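Local coordinates for protein Non-ribosomal peptide synthetase (Streptomyces halstedii, PDB 3WV4) that is the N-terminal part of a non-ribosomal peptide synthetase with the fold of the AMP-binding (ANL) enzyme family, at residues Y113-R117 against R118-F122; S223-N226 against A227-Y231; M285-P289 against S290-M294; I390-T393 against G394-M398. One frame throughout, in Å; residues are numbered along the deposited sequence.

In the fold
From the N terminus the four contacts come in series, none nested in or crossing another, and each joins neighbouring pieces of one continuous stretch. Interaction 1 closes the turn from helix 106-116 into strand 121-124 of the parallel sheet. Interaction 2 finishes helix 215-229, its centre about 24 Å from that of interaction 1. Interaction 3 starts helix 289-300 straight after strand 284-287, and interaction 4 sets the side chains of His-396 and Val-397 against the end of strand 388-393. The last two reach the same large mixed sheet, although their nearest atoms are about 17 Å apart. The nearest atoms of interaction 2 are about 5 Å from interaction 3 and about 6 Å from interaction 4.

Interaction 1 (Y113-R117 against R118-F122); sequences YGACR and RGVVF
Arg-118 turns at chi2 (-66°) and Arg-117 at chi3 (79°), and these bends bring the two side chains alongside each other beyond the end of helix 106-116. The helix stops in a Schellman motif, on the way from helix to strand 121-124 in a beta-alpha-beta unit. Its two signature bonds run from Val-120 N to Ala-115 O (2.8 Å) and from Gly-119 N to Cys-116 O (2.9 Å), with Gly-119 as the C-prime residue at positive phi. Ala-115 O also accepts Arg-118 N at 3.1 Å; its two donors arrive from opposite faces of the carbonyl plane. Beside these bonds, the methyl of Ala-115 packs on Val-120, CB to CB 4.0 Å.

Arg-117 NH1 lies over one face of the Arg-118 guanidinium, the planes 48° apart. Surrounding acceptors probably offset the closeness of these like charges: Gly-184 O takes Arg-117 NH1, Glu-186 O takes Arg-118 NH2, and Asp-88 forms a salt bridge with Arg-118 NE. The remaining nitrogen, Arg-118 NH1, returns to the turn and bonds Arg-117 O at 3.1 Å, from above the carbonyl plane.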
ATOM      1  N   TYR A 113      -2.859   0.686 -12.007  1.00 27.86           N
ATOM      2  CA  TYR A 113      -2.305  -0.365 -12.866  1.00 28.50           C
ATOM      3  C   TYR A 113      -2.045   0.092 -14.289  1.00 30.68           C
ATOM      4  O   TYR A 113      -1.003  -0.287 -14.892  1.00 28.65           O
ATOM      5  CB  TYR A 113      -3.192  -1.587 -12.854  1.00 28.63           C
ATOM      6  CG  TYR A 113      -2.997  -2.490 -11.627  1.00 29.00           C
ATOM      7  CD1 TYR A 113      -1.724  -2.974 -11.270  1.00 30.00           C
ATOM      8  CD2 TYR A 113      -4.067  -2.847 -10.836  1.00 28.11           C
ATOM      9  CE1 TYR A 113      -1.538  -3.764 -10.139  1.00 28.34           C
ATOM     10  CE2 TYR A 113      -3.877  -3.626  -9.705  1.00 27.80           C
ATOM     11  CZ  TYR A 113      -2.602  -4.084  -9.380  1.00 27.63           C
ATOM     12  OH  TYR A 113      -2.430  -4.903  -8.313  1.00 29.71           O
ATOM     13  N   GLY A 114      -2.952   0.922 -14.834  1.00 31.54           N
ATOM     14  CA  GLY A 114      -2.795   1.364 -16.222  1.00 31.61           C
ATOM     15  C   GLY A 114      -1.543   2.210 -16.325  1.00 31.80           C
ATOM     16  O   GLY A 114      -0.815   2.160 -17.335  1.00 31.46           O
ATOM     17  N   ALA A 115      -1.272   2.993 -15.272  1.00 31.11           N
ATOM     18  CA  ALA A 115      -0.042   3.785 -15.244  1.00 31.22           C
ATOM     19  C   ALA A 115       1.203   2.944 -15.123  1.00 33.78           C
ATOM     20  O   ALA A 115       2.223   3.204 -15.790  1.00 37.65           O
ATOM     21  CB  ALA A 115      -0.087   4.761 -14.132  1.00 32.98           C
ATOM     22  N   CYS A 116       1.153   1.924 -14.298  1.00 32.72           N
ATOM     23  CA  CYS A 116       2.308   1.027 -14.180  1.00 32.80           C
ATOM     24  C   CYS A 116       2.673   0.354 -15.535  1.00 34.38           C
ATOM     25  O   CYS A 116       3.887   0.225 -15.873  1.00 31.41           O
ATOM     26  CB  CYS A 116       2.017  -0.042 -13.132  1.00 32.30           C
ATOM     27  SG  CYS A 116       2.166   0.567 -11.432  1.00 37.83           S
ATOM     28  N   ARG A 117       1.628  -0.070 -16.278  1.00 32.27           N
ATOM     29  CA  ARG A 117       1.774  -0.772 -17.562  1.00 34.11           C
ATOM     30  C   ARG A 117       2.428   0.111 -18.621  1.00 36.56           C
ATOM     31  O   ARG A 117       2.796  -0.393 -19.684  1.00 38.89           O
ATOM     32  CB  ARG A 117       0.421  -1.175 -18.130  1.00 31.96           C
ATOM     33  CG  ARG A 117      -0.268  -2.312 -17.433  1.00 32.53           C
ATOM     34  CD  ARG A 117      -1.635  -2.576 -18.059  1.00 30.93           C
ATOM     35  NE  ARG A 117      -1.449  -3.331 -19.295  1.00 34.12           N
ATOM     36  CZ  ARG A 117      -1.551  -2.844 -20.529  1.00 33.44           C
ATOM     37  NH1 ARG A 117      -1.890  -1.559 -20.777  1.00 30.85           N
ATOM     38  NH2 ARG A 117      -1.330  -3.684 -21.542  1.00 34.53           N
ATOM     39  N   ARG A 118       2.497   1.415 -18.366  1.00 35.79           N
ATOM     40  CA  ARG A 118       3.174   2.350 -19.250  1.00 38.13           C
ATOM     41  C   ARG A 118       4.427   2.920 -18.665  1.00 38.72           C
ATOM     42  O   ARG A 118       4.966   3.880 -19.194  1.00 40.53           O
ATOM     43  CB  ARG A 118       2.205   3.481 -19.685  1.00 38.36           C
ATOM     44  CG  ARG A 118       1.101   2.956 -20.589  1.00 41.60           C
ATOM     45  CD  ARG A 118       1.688   2.475 -21.925  1.00 44.31           C
ATOM     46  NE  ARG A 118       0.707   1.859 -22.834  1.00 45.48           N
ATOM     47  CZ  ARG A 118       0.549   0.552 -23.023  1.00 45.05           C
ATOM     48  NH1 ARG A 118       1.244  -0.344 -22.329  1.00 50.31           N
ATOM     49  NH2 ARG A 118      -0.359   0.133 -23.885  1.00 46.26           N
ATOM     50  N   GLY A 119       4.884   2.378 -17.547  1.00 39.70           N
ATOM     51  CA  GLY A 119       6.022   2.975 -16.835  1.00 39.16           C
ATOM     52  C   GLY A 119       5.772   4.364 -16.332  1.00 38.72           C
ATOM     53  O   GLY A 119       6.710   5.100 -16.027  1.00 41.58           O
ATOM     54  N   VAL A 120       4.515   4.754 -16.224  1.00 37.65           N
ATOM     55  CA  VAL A 120       4.171   6.091 -15.687  1.00 35.59           C
ATOM     56  C   VAL A 120       4.118   5.964 -14.159  1.00 36.05           C
ATOM     57  O   VAL A 120       3.738   4.921 -13.586  1.00 35.71           O
ATOM     58  CB  VAL A 120       2.816   6.552 -16.301  1.00 36.43           C
ATOM     59  CG1 VAL A 120       2.194   7.765 -15.624  1.00 36.78           C
ATOM     60  CG2 VAL A 120       3.022   6.830 -17.759  1.00 37.16           C
ATOM     61  N   VAL A 121       4.496   7.037 -13.496  1.00 36.69           N
ATOM     62  CA  VAL A 121       4.599   7.062 -12.065  1.00 36.01           C
ATOM     63  C   VAL A 121       3.357   7.612 -11.389  1.00 34.20           C
ATOM     64  O   VAL A 121       3.009   8.770 -11.571  1.00 38.12           O
ATOM     65  CB  VAL A 121       5.827   7.876 -11.622  1.00 38.96           C
ATOM     66  CG1 VAL A 121       6.033   7.704 -10.121  1.00 38.65           C
ATOM     67  CG2 VAL A 121       7.048   7.385 -12.380  1.00 38.87           C
ATOM     68  N   PHE A 122       2.763   6.783 -10.542  1.00 32.22           N
ATOM     69  CA  PHE A 122       1.561   7.063  -9.789  1.00 32.21           C
ATOM     70  C   PHE A 122       1.926   7.809  -8.510  1.00 33.48           C
ATOM     71  O   PHE A 122       2.765   7.321  -7.719  1.00 34.59           O
ATOM     72  CB  PHE A 122       0.968   5.714  -9.440  1.00 31.56           C
ATOM     73  CG  PHE A 122      -0.387   5.748  -8.789  1.00 32.01           C
ATOM     74  CD1 PHE A 122      -1.508   6.154  -9.498  1.00 30.34           C
ATOM     75  CD2 PHE A 122      -0.561   5.274  -7.486  1.00 32.29           C
ATOM     76  CE1 PHE A 122      -2.759   6.121  -8.927  1.00 28.97           C
ATOM     77  CE2 PHE A 122      -1.814   5.264  -6.889  1.00 31.56           C
ATOM     78  CZ  PHE A 122      -2.922   5.705  -7.624  1.00 32.36           C
TER

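Interaction 2 (S223-N226 against A227-Y231); sequences SSIN and AVLGY
Asn-226, Ala-227 and Ile-225 carry the contact at the C-terminal end of helix 215-229, where Asn-226 reaches forward to hold the backbone just beyond the helix, at Tyr-231. The last turn closes with Gly-230 N on Asn-226 O (2.7 Å), and Gly-230, at positive phi (75°), is the first residue to depart from helical angles. With its CG anti to the backbone N (chi1 -162°), Asn-226 swings its amide past this glycine. OD1 then receives Tyr-231 N at 2.6 Å, in the amide plane and on a lone pair. The same oxygen sits at the edge of the Tyr-231 ring, whose plane is turned 54° from the amide. A water takes a weak bond from Asn-226 ND2 and donates to Tyr-231 O, bridging the same two residues a second time.

One turn back, Ala-227 N bonds Ser-223 O at 2.9 Å, and Ala-227 CB lies against the carbonyl oxygens of Ser-223 and Ser-224. Ile-225 and Leu-229 run alongside each other, pointing the same way, and both touch Ile-350 of strand 349-350. They meet through the gamma branch of the isoleucine, Ile-225 CG2 to Leu-229 CD1, at 3.7 Å.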
ATOM      1  N   SER A 223       5.316  -9.701  -2.045  1.00 23.36           N
ATOM      2  CA  SER A 223       5.548 -11.180  -1.959  1.00 23.01           C
ATOM      3  C   SER A 223       6.097 -11.546  -0.596  1.00 23.09           C
ATOM      4  O   SER A 223       5.768 -12.574  -0.029  1.00 24.34           O
ATOM      5  CB  SER A 223       6.516 -11.645  -3.070  1.00 21.52           C
ATOM      6  OG  SER A 223       7.857 -11.173  -2.807  1.00 24.22           O
ATOM      7  N   SER A 224       6.900 -10.682  -0.023  1.00 23.71           N
ATOM      8  CA  SER A 224       7.501 -11.024   1.294  1.00 25.11           C
ATOM      9  C   SER A 224       6.524 -10.913   2.451  1.00 24.81           C
ATOM     10  O   SER A 224       6.465 -11.756   3.364  1.00 25.44           O
ATOM     11  CB  SER A 224       8.729 -10.139   1.543  1.00 26.46           C
ATOM     12  OG  SER A 224       9.310 -10.404   2.787  1.00 26.96           O
ATOM     13  N   ILE A 225       5.766  -9.837   2.465  1.00 24.78           N
ATOM     14  CA  ILE A 225       4.706  -9.691   3.460  1.00 22.69           C
ATOM     15  C   ILE A 225       3.747 -10.898   3.381  1.00 20.98           C
ATOM     16  O   ILE A 225       3.323 -11.516   4.384  1.00 19.27           O
ATOM     17  CB  ILE A 225       3.927  -8.359   3.192  1.00 22.17           C
ATOM     18  CG1 ILE A 225       4.755  -7.147   3.585  1.00 23.23           C
ATOM     19  CG2 ILE A 225       2.654  -8.381   3.970  1.00 22.33           C
ATOM     20  CD1 ILE A 225       4.310  -5.841   2.941  1.00 24.51           C
ATOM     21  N   ASN A 226       3.394 -11.240   2.159  1.00 22.44           N
ATOM     22  CA  ASN A 226       2.423 -12.300   1.947  1.00 22.99           C
ATOM     23  C   ASN A 226       2.969 -13.666   2.293  1.00 22.25           C
ATOM     24  O   ASN A 226       2.214 -14.500   2.796  1.00 21.97           O
ATOM     25  CB  ASN A 226       1.858 -12.380   0.545  1.00 24.23           C
ATOM     26  CG  ASN A 226       0.579 -13.187   0.553  1.00 24.33           C
ATOM     27  OD1 ASN A 226      -0.209 -13.118   1.492  1.00 26.77           O
ATOM     28  ND2 ASN A 226       0.449 -14.050  -0.367  1.00 27.86           N
ATOM     29  N   ALA A 227       4.278 -13.866   2.156  1.00 22.53           N
ATOM     30  CA  ALA A 227       4.889 -15.161   2.611  1.00 23.00           C
ATOM     31  C   ALA A 227       4.665 -15.324   4.108  1.00 24.52           C
ATOM     32  O   ALA A 227       4.599 -16.430   4.614  1.00 24.96           O
ATOM     33  CB  ALA A 227       6.372 -15.170   2.318  1.00 23.94           C
ATOM     34  N   VAL A 228       4.604 -14.223   4.855  1.00 23.67           N
ATOM     35  CA  VAL A 228       4.333 -14.321   6.310  1.00 22.99           C
ATOM     36  C   VAL A 228       2.812 -14.378   6.623  1.00 23.33           C
ATOM     37  O   VAL A 228       2.378 -15.165   7.416  1.00 24.56           O
ATOM     38  CB  VAL A 228       4.974 -13.189   7.158  1.00 21.60           C
ATOM     39  CG1 VAL A 228       4.897 -13.535   8.625  1.00 20.72           C
ATOM     40  CG2 VAL A 228       6.402 -12.943   6.816  1.00 23.14           C
ATOM     41  N   LEU A 229       2.000 -13.572   5.954  1.00 25.52           N
ATOM     42  CA  LEU A 229       0.608 -13.424   6.302  1.00 24.58           C
ATOM     43  C   LEU A 229      -0.296 -14.429   5.625  1.00 24.25           C
ATOM     44  O   LEU A 229      -1.303 -14.801   6.180  1.00 26.18           O
ATOM     45  CB  LEU A 229       0.110 -12.027   5.914  1.00 24.73           C
ATOM     46  CG  LEU A 229       0.702 -10.827   6.675  1.00 25.81           C
ATOM     47  CD1 LEU A 229       0.029  -9.490   6.281  1.00 23.95           C
ATOM     48  CD2 LEU A 229       0.624 -11.060   8.189  1.00 25.79           C
ATOM     49  N   GLY A 230       0.036 -14.835   4.413  1.00 24.22           N
ATOM     50  CA  GLY A 230      -0.643 -15.980   3.753  1.00 23.56           C
ATOM     51  C   GLY A 230      -2.011 -15.640   3.243  1.00 24.45           C
ATOM     52  O   GLY A 230      -2.942 -16.378   3.495  1.00 25.94           O
ATOM     53  N   TYR A 231      -2.185 -14.480   2.608  1.00 25.30           N
ATOM     54  CA  TYR A 231      -3.457 -14.232   1.905  1.00 27.23           C
ATOM     55  C   TYR A 231      -3.567 -15.292   0.813  1.00 29.06           C
ATOM     56  O   TYR A 231      -2.566 -15.758   0.328  1.00 31.58           O
ATOM     57  CB  TYR A 231      -3.542 -12.864   1.230  1.00 25.99           C
ATOM     58  CG  TYR A 231      -3.744 -11.660   2.129  1.00 25.89           C
ATOM     59  CD1 TYR A 231      -2.710 -11.225   2.947  1.00 27.25           C
ATOM     60  CD2 TYR A 231      -4.886 -10.869   2.076  1.00 27.07           C
ATOM     61  CE1 TYR A 231      -2.808 -10.096   3.704  1.00 27.16           C
ATOM     62  CE2 TYR A 231      -5.000  -9.697   2.888  1.00 28.47           C
ATOM     63  CZ  TYR A 231      -3.937  -9.306   3.682  1.00 27.57           C
ATOM     64  OH  TYR A 231      -3.967  -8.154   4.573  1.00 28.43           O
TER
HETATM   65  O   HOH W   1      -0.803 -17.249  -0.634  1.00 41.86           O

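Interaction 3 (M285-P289 against S290-M294); sequences MPIVP and SLASM
The first half of a beta-alpha-beta unit is joined here: strand 284-287 passes into helix 289-300, with Val-288 at the N-cap position and strand 311-314 completing the unit. The axes of the short segments 285-287 and 290-294 run at 115° to each other and pass 8.6 Å apart at their closest; Met-285 and Ile-287 point toward the helix, and Pro-286 between them points away. Met-285, extended through all three torsions, carries its CE methyl to Leu-291 CD2 at 3.7 Å; the two side chains cross obliquely. Further along, Ile-287 has CG1 between the backbone N and the carbonyl carbon (chi1 57°), which directs CD1 onto Ala-292 CB, also at 3.7 Å. Leu-273 and Leu-277 of helix 273-280 extend this apolar patch on the Leu-291 and Met-285 side.

The first turn is fastened by its backbone. Val-288 O accepts Ala-292 N at 2.9 Å, nearly along the C=O axis, and Pro-289 O takes Ser-293 N at 3.0 Å. Ser-293 OG reaches the same carbonyl (2.9 Å to Pro-289 O) from above its plane, so one residue grips this oxygen twice. The polar bonds thus fix the start of the helix, while methyl contacts set how it lies against its strand.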
ATOM      1  N   MET A 285      -8.746  -8.245   7.536  1.00 29.06           N
ATOM      2  CA  MET A 285      -9.054  -6.845   7.789  1.00 28.44           C
ATOM      3  C   MET A 285      -7.839  -6.128   8.283  1.00 27.32           C
ATOM      4  O   MET A 285      -7.416  -6.338   9.428  1.00 26.09           O
ATOM      5  CB  MET A 285     -10.135  -6.714   8.849  1.00 28.78           C
ATOM      6  CG  MET A 285     -10.622  -5.297   9.038  1.00 28.92           C
ATOM      7  SD  MET A 285     -11.922  -5.092  10.273  1.00 33.13           S
ATOM      8  CE  MET A 285     -12.112  -3.316  10.060  1.00 32.47           C
ATOM      9  N   PRO A 286      -7.277  -5.279   7.455  1.00 28.06           N
ATOM     10  CA  PRO A 286      -6.180  -4.487   8.041  1.00 30.48           C
ATOM     11  C   PRO A 286      -6.792  -3.456   8.981  1.00 30.98           C
ATOM     12  O   PRO A 286      -7.879  -2.944   8.696  1.00 33.35           O
ATOM     13  CB  PRO A 286      -5.495  -3.841   6.810  1.00 30.60           C
ATOM     14  CG  PRO A 286      -6.481  -3.973   5.696  1.00 31.24           C
ATOM     15  CD  PRO A 286      -7.336  -5.173   5.988  1.00 29.53           C
ATOM     16  N   ILE A 287      -6.126  -3.176  10.088  1.00 29.25           N
ATOM     17  CA  ILE A 287      -6.638  -2.209  11.051  1.00 32.42           C
ATOM     18  C   ILE A 287      -5.538  -1.274  11.569  1.00 33.88           C
ATOM     19  O   ILE A 287      -4.343  -1.495  11.347  1.00 33.57           O
ATOM     20  CB  ILE A 287      -7.220  -2.917  12.312  1.00 34.52           C
ATOM     21  CG1 ILE A 287      -6.138  -3.801  12.942  1.00 35.95           C
ATOM     22  CG2 ILE A 287      -8.446  -3.739  11.957  1.00 34.45           C
ATOM     23  CD1 ILE A 287      -6.454  -4.205  14.362  1.00 37.37           C
ATOM     24  N   VAL A 288      -6.004  -0.278  12.315  1.00 37.46           N
ATOM     25  CA  VAL A 288      -5.216   0.679  13.067  1.00 39.95           C
ATOM     26  C   VAL A 288      -5.893   0.755  14.453  1.00 40.55           C
ATOM     27  O   VAL A 288      -7.082   0.412  14.573  1.00 35.12           O
ATOM     28  CB  VAL A 288      -5.278   2.015  12.275  1.00 41.52           C
ATOM     29  CG1 VAL A 288      -4.853   3.211  13.090  1.00 50.49           C
ATOM     30  CG2 VAL A 288      -4.461   1.925  11.010  1.00 41.36           C
ATOM     31  N   PRO A 289      -5.139   1.121  15.531  1.00 43.02           N
ATOM     32  CA  PRO A 289      -5.775   1.100  16.860  1.00 41.82           C
ATOM     33  C   PRO A 289      -7.171   1.726  16.906  1.00 44.24           C
ATOM     34  O   PRO A 289      -8.099   1.135  17.509  1.00 42.82           O
ATOM     35  CB  PRO A 289      -4.788   1.866  17.722  1.00 43.21           C
ATOM     36  CG  PRO A 289      -3.465   1.462  17.136  1.00 45.96           C
ATOM     37  CD  PRO A 289      -3.703   1.429  15.644  1.00 44.18           C
ATOM     38  N   SER A 290      -7.317   2.885  16.257  1.00 40.72           N
ATOM     39  CA  SER A 290      -8.560   3.622  16.328  1.00 42.51           C
ATOM     40  C   SER A 290      -9.688   2.804  15.695  1.00 38.24           C
ATOM     41  O   SER A 290     -10.712   2.606  16.325  1.00 39.79           O
ATOM     42  CB  SER A 290      -8.438   5.030  15.755  1.00 41.51           C
ATOM     43  OG  SER A 290      -8.396   4.976  14.335  1.00 45.88           O
ATOM     44  N   LEU A 291      -9.471   2.257  14.508  1.00 37.09           N
ATOM     45  CA  LEU A 291     -10.446   1.337  13.906  1.00 39.81           C
ATOM     46  C   LEU A 291     -10.730   0.056  14.725  1.00 39.72           C
ATOM     47  O   LEU A 291     -11.866  -0.427  14.775  1.00 39.61           O
ATOM     48  CB  LEU A 291      -9.995   0.947  12.499  1.00 40.65           C
ATOM     49  CG  LEU A 291     -10.976   0.158  11.636  1.00 43.14           C
ATOM     50  CD1 LEU A 291     -12.341   0.807  11.601  1.00 43.79           C
ATOM     51  CD2 LEU A 291     -10.435   0.000  10.204  1.00 44.04           C
ATOM     52  N   ALA A 292      -9.706  -0.517  15.344  1.00 39.90           N
ATOM     53  CA  ALA A 292      -9.927  -1.716  16.179  1.00 40.56           C
ATOM     54  C   ALA A 292     -10.866  -1.457  17.412  1.00 44.77           C
ATOM     55  O   ALA A 292     -11.778  -2.257  17.676  1.00 43.21           O
ATOM     56  CB  ALA A 292      -8.604  -2.257  16.625  1.00 36.39           C
ATOM     57  N   SER A 293     -10.627  -0.365  18.156  1.00 45.76           N
ATOM     58  CA  SER A 293     -11.463   0.012  19.316  1.00 48.27           C
ATOM     59  C   SER A 293     -12.900   0.253  18.892  1.00 47.99           C
ATOM     60  O   SER A 293     -13.819  -0.233  19.525  1.00 53.55           O
ATOM     61  CB  SER A 293     -10.996   1.308  19.966  1.00 51.08           C
ATOM     62  OG  SER A 293      -9.609   1.388  19.948  1.00 55.37           O
ATOM     63  N   MET A 294     -13.083   0.972  17.810  1.00 43.87           N
ATOM     64  CA  MET A 294     -14.424   1.188  17.263  1.00 47.61           C
ATOM     65  C   MET A 294     -15.102  -0.165  16.974  1.00 49.04           C
ATOM     66  O   MET A 294     -16.283  -0.351  17.296  1.00 48.03           O
ATOM     67  CB  MET A 294     -14.350   2.010  15.986  1.00 49.96           C
ATOM     68  CG  MET A 294     -15.646   2.684  15.532  1.00 57.37           C
ATOM     69  SD  MET A 294     -15.662   3.196  13.772  1.00 70.35           S
ATOM     70  CE  MET A 294     -14.025   3.926  13.531  1.00 71.10           C
TER

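Interaction 4 (I390-T393 against G394-M398); sequences ITVT and GPHVM
A local, largely apolar contact sets the side chains of His-396 and Val-397 against the end of strand 388-393, in a buried part of the large mixed sheet. Among the side chains of the strand, Val-392 makes the apolar contacts. Its CG1 methyl comes to His-396 from an oblique direction, 3.4 Å from CE1, and the two side chains cross at about a right angle. The imidazole swings back toward the strand because His-396 has CG between its backbone N and carbonyl carbon (chi1 58°). Its rim also lies close to the backbone there, with Thr-393 O near the ring plane and 3.7 Å from His-396 CE1. Val-397 adds a second apolar touch, its CG2 standing 4.2 Å from Val-392 CG1.

The chain is bent by a type I beta turn from Gly-394 to Val-397, closed by Val-397 N on Gly-394 O at 3.1 Å. Gly-394 enters it with phi 150°, and a CB there would run into Thr-393 O. Upstream, the strand is held from two neighbours: Val-392 pairs its backbone with Leu-423 of strand 422-425, and Thr-393 with Thr-371 of strand 371-375. Val-392 also packs on Ile-372 of the latter. Beyond the turn, Phe-220 and Ala-221 of helix 215-229 touch His-396, while Gln-217 of the same helix donates through NE2 to Val-397 O.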
ATOM      1  N   ILE A 390      17.981   0.732  14.707  1.00 36.57           N
ATOM      2  CA  ILE A 390      17.399  -0.298  13.827  1.00 35.38           C
ATOM      3  C   ILE A 390      17.762   0.053  12.402  1.00 35.25           C
ATOM      4  O   ILE A 390      17.407   1.134  11.904  1.00 33.15           O
ATOM      5  CB  ILE A 390      15.875  -0.386  14.018  1.00 35.23           C
ATOM      6  CG1 ILE A 390      15.578  -0.928  15.424  1.00 33.33           C
ATOM      7  CG2 ILE A 390      15.231  -1.291  12.972  1.00 36.51           C
ATOM      8  CD1 ILE A 390      14.199  -0.544  15.884  1.00 35.61           C
ATOM      9  N   THR A 391      18.461  -0.864  11.749  1.00 32.31           N
ATOM     10  CA  THR A 391      18.808  -0.636  10.352  1.00 34.46           C
ATOM     11  C   THR A 391      18.328  -1.848   9.579  1.00 33.42           C
ATOM     12  O   THR A 391      18.116  -2.898  10.168  1.00 31.43           O
ATOM     13  CB  THR A 391      20.297  -0.350  10.069  1.00 36.07           C
ATOM     14  OG1 THR A 391      21.059  -1.571  10.103  1.00 39.99           O
ATOM     15  CG2 THR A 391      20.841   0.655  11.066  1.00 35.65           C
ATOM     16  N   VAL A 392      18.175  -1.668   8.263  1.00 34.45           N
ATOM     17  CA  VAL A 392      17.538  -2.625   7.392  1.00 35.25           C
ATOM     18  C   VAL A 392      18.245  -2.721   6.053  1.00 35.47           C
ATOM     19  O   VAL A 392      18.605  -1.708   5.443  1.00 39.04           O
ATOM     20  CB  VAL A 392      16.113  -2.162   7.112  1.00 36.50           C
ATOM     21  CG1 VAL A 392      15.437  -3.060   6.107  1.00 33.91           C
ATOM     22  CG2 VAL A 392      15.331  -2.099   8.418  1.00 37.35           C
ATOM     23  N   THR A 393      18.367  -3.928   5.562  1.00 33.55           N
ATOM     24  CA  THR A 393      18.946  -4.169   4.261  1.00 35.68           C
ATOM     25  C   THR A 393      18.084  -5.166   3.459  1.00 33.30           C
ATOM     26  O   THR A 393      17.579  -6.118   4.003  1.00 32.57           O
ATOM     27  CB  THR A 393      20.379  -4.695   4.509  1.00 37.86           C
ATOM     28  OG1 THR A 393      21.163  -3.611   5.025  1.00 41.24           O
ATOM     29  CG2 THR A 393      20.991  -5.186   3.254  1.00 39.89           C
ATOM     30  N   GLY A 394      17.913  -4.957   2.167  1.00 33.10           N
ATOM     31  CA  GLY A 394      17.249  -5.952   1.372  1.00 32.46           C
ATOM     32  C   GLY A 394      16.499  -5.413   0.190  1.00 32.02           C
ATOM     33  O   GLY A 394      16.525  -4.206  -0.085  1.00 31.56           O
ATOM     34  N   PRO A 395      15.831  -6.306  -0.526  1.00 30.71           N
ATOM     35  CA  PRO A 395      15.254  -5.972  -1.816  1.00 32.50           C
ATOM     36  C   PRO A 395      13.961  -5.186  -1.727  1.00 32.52           C
ATOM     37  O   PRO A 395      13.298  -5.004  -2.719  1.00 34.62           O
ATOM     38  CB  PRO A 395      14.999  -7.347  -2.476  1.00 32.75           C
ATOM     39  CG  PRO A 395      15.768  -8.336  -1.648  1.00 31.92           C
ATOM     40  CD  PRO A 395      15.792  -7.753  -0.263  1.00 31.44           C
ATOM     41  N   HIS A 396      13.611  -4.745  -0.533  1.00 32.63           N
ATOM     42  CA  HIS A 396      12.432  -3.904  -0.257  1.00 29.79           C
ATOM     43  C   HIS A 396      12.862  -2.466   0.029  1.00 30.97           C
ATOM     44  O   HIS A 396      12.015  -1.572   0.057  1.00 25.87           O
ATOM     45  CB  HIS A 396      11.649  -4.435   0.935  1.00 27.79           C
ATOM     46  CG  HIS A 396      12.433  -4.534   2.206  1.00 28.39           C
ATOM     47  ND1 HIS A 396      13.808  -4.729   2.262  1.00 29.86           N
ATOM     48  CD2 HIS A 396      12.013  -4.545   3.489  1.00 28.75           C
ATOM     49  CE1 HIS A 396      14.192  -4.808   3.520  1.00 28.53           C
ATOM     50  NE2 HIS A 396      13.122  -4.707   4.286  1.00 29.65           N
ATOM     51  N   VAL A 397      14.162  -2.268   0.322  1.00 32.86           N
ATOM     52  CA  VAL A 397      14.659  -0.928   0.610  1.00 33.58           C
ATOM     53  C   VAL A 397      14.453  -0.113  -0.644  1.00 33.96           C
ATOM     54  O   VAL A 397      14.992  -0.471  -1.675  1.00 33.47           O
ATOM     55  CB  VAL A 397      16.136  -0.920   0.938  1.00 35.61           C
ATOM     56  CG1 VAL A 397      16.606   0.560   0.987  1.00 35.47           C
ATOM     57  CG2 VAL A 397      16.379  -1.641   2.265  1.00 34.27           C
ATOM     58  N   MET A 398      13.677   0.960  -0.551  1.00 31.79           N
ATOM     59  CA  MET A 398      13.234   1.712  -1.717  1.00 33.65           C
ATOM     60  C   MET A 398      14.371   2.586  -2.215  1.00 34.60           C
ATOM     61  O   MET A 398      15.443   2.569  -1.643  1.00 38.37           O
ATOM     62  CB  MET A 398      11.986   2.565  -1.356  1.00 33.20           C
ATOM     63  CG  MET A 398      10.757   1.712  -1.016  1.00 32.05           C
ATOM     64  SD  MET A 398      10.131   0.781  -2.450  1.00 32.21           S
ATOM     65  CE  MET A 398       9.161  -0.413  -1.483  1.00 33.42           C
TER